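Local coordinates for probable zinc protease (Pseudomonas aeruginosa, PDB 4NNZ) that forms one subunit of the heterodimeric M16-family zinc protease PA0371-PA0372, a peptide-bond-cleaving metalloprotease, at the interface of chains A and B. Coordinates in Å, arbitrary orientation; residue numbers count along the deposited sequence, not the author numbering. Chains: chain A/B, Probable zinc protease.

The interface of chains A and B. Residues chain A 45-46, 171, 173, 176; chain B 221, 223.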
loop_
_atom_site.group_PDB
_atom_site.type_symbol
_atom_site.label_atom_id
_atom_site.label_comp_id
_atom_site.label_asym_id
_atom_site.label_seq_id
_atom_site.Cartn_x
_atom_site.Cartn_y
_atom_site.Cartn_z
ATOM N N GLY A 45 7.444 -3.308 3.479
ATOM C CA GLY A 45 8.532 -4.113 3.933
ATOM C C GLY A 45 9.276 -3.416 5.019
ATOM O O GLY A 45 10.002 -4.030 5.720
ATOM N N LEU A 46 9.019 -2.140 5.199
ATOM C CA LEU A 46 9.579 -1.400 6.293
ATOM C C LEU A 46 8.543 -0.612 7.045
ATOM O O LEU A 46 8.750 0.525 7.378
ATOM C CB LEU A 46 10.693 -0.497 5.808
ATOM C CG LEU A 46 11.729 -1.079 4.870
ATOM C CD1 LEU A 46 11.885 -0.229 3.637
ATOM C CD2 LEU A 46 13.056 -1.266 5.552
ATOM N N ARG A 171 11.596 -8.263 10.190
ATOM C CA ARG A 171 12.794 -7.974 9.449
ATOM C C ARG A 171 13.468 -6.672 9.738
ATOM O O ARG A 171 14.448 -6.388 9.136
ATOM C CB ARG A 171 12.513 -8.072 7.969
ATOM C CG ARG A 171 12.294 -9.487 7.520
ATOM C CD ARG A 171 11.646 -9.564 6.178
ATOM N NE ARG A 171 10.427 -8.813 6.097
ATOM C CZ ARG A 171 9.762 -8.623 4.983
ATOM N NH1 ARG A 171 10.189 -9.157 3.879
ATOM N NH2 ARG A 171 8.654 -7.932 4.982
ATOM N N THR A 173 15.637 -3.565 11.268
ATOM C CA THR A 173 16.976 -3.543 11.788
ATOM C C THR A 173 17.354 -2.216 12.338
ATOM O O THR A 173 16.676 -1.264 12.176
ATOM C CB THR A 173 18.046 -3.998 10.805
ATOM O OG1 THR A 173 18.323 -2.959 9.899
ATOM C CG2 THR A 173 17.603 -5.159 10.060
ATOM N N ASP A 176 17.996 0.482 9.855
ATOM C CA ASP A 176 16.788 1.009 9.296
ATOM C C ASP A 176 16.230 2.100 10.173
ATOM O O ASP A 176 15.741 3.082 9.689
ATOM C CB ASP A 176 15.773 -0.098 9.090
ATOM C CG ASP A 176 16.201 -1.090 8.052
ATOM O OD1 ASP A 176 17.004 -0.744 7.194
ATOM O OD2 ASP A 176 15.736 -2.226 8.082
ATOM N N PRO B 221 17.763 -0.855 1.641
ATOM C CA PRO B 221 17.278 -2.174 2.034
ATOM C C PRO B 221 16.168 -2.676 1.144
ATOM O O PRO B 221 15.294 -1.933 0.774
ATOM C CB PRO B 221 16.724 -1.936 3.425
ATOM C CG PRO B 221 17.194 -0.598 3.829
ATOM C CD PRO B 221 17.374 0.180 2.593
ATOM N N ARG B 223 13.163 -5.570 0.767
ATOM C CA ARG B 223 12.440 -6.536 1.534
ATOM C C ARG B 223 11.496 -7.264 0.664
ATOM O O ARG B 223 10.751 -6.654 -0.013
ATOM C CB ARG B 223 11.662 -5.845 2.642
ATOM C CG ARG B 223 12.503 -5.113 3.643
ATOM C CD ARG B 223 12.911 -5.983 4.781
ATOM N NE ARG B 223 13.587 -5.198 5.782
ATOM C CZ ARG B 223 14.849 -4.826 5.723
ATOM N NH1 ARG B 223 15.597 -5.173 4.712
ATOM N NH2 ARG B 223 15.362 -4.108 6.684
HETATM O O HOH W 1 11.529 -4.408 7.625
#
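The loop at A:Gly45 and A:Leu46, which leads into helix 49-56 with the M16 zinc-binding HXXEH motif, receives B:Arg223 from a loop of chain B. B:Arg223 lies against this loop, the end of helix 166-171 and the start of helix 174-184. It meets A:Asp176, in the first turn of the latter helix, tip to tip. The carboxylate forms a salt bridge with the B:Arg223 guanidinium through OD2 and NH2. The modelled spacing of that pair is too short to be real, so its exact geometry is doubtful. The two planes are turned 43° apart, and the carboxylate does not lie flat against the guanidinium. The B:Arg223 chain bends at CB-CG (chi2 -89°), is extended at CG-CD, then turns at CD-NE, which aims NH2 at the acid. On the way it passes A:Arg171, whose chain slides by in the opposite direction. A:Arg171 CB lies 3.8 Å from B:Arg223 CD. B:Arg223 CB sits over one face of the A:Arg171 guanidinium, toward its rim. The two guanidiniums are steeply tilted and do not stack; NE to NE between A:Arg171 and B:Arg223 is 4.8 Å. The carboxylate of A:Asp176 may offset this like charge. A:Leu46 crosses the B:Arg223 chain at about a right angle, with CD2 4.0 Å from B:Arg223 CZ. Water 1 lies at the guanidinium edge, in plane. B:Arg223 NE is 2.9 Å from this water's oxygen (159° at H), and the water also meets the A:Gly45 carbonyl O. B:Pro221 adds an apolar neighbour on the other carboxylate oxygen: its CG is 3.4 Å from A:Asp176 OD1. A:Thr173 OG1 makes a weak hydrogen bond to A:Asp176 OD2, which may help orient the acid. The patch recurs with the chains exchanged. It contributes to the contact between the two copies, although the native enzyme pairs PA0372 with PA0371, so this homodimer may be a crystal arrangement.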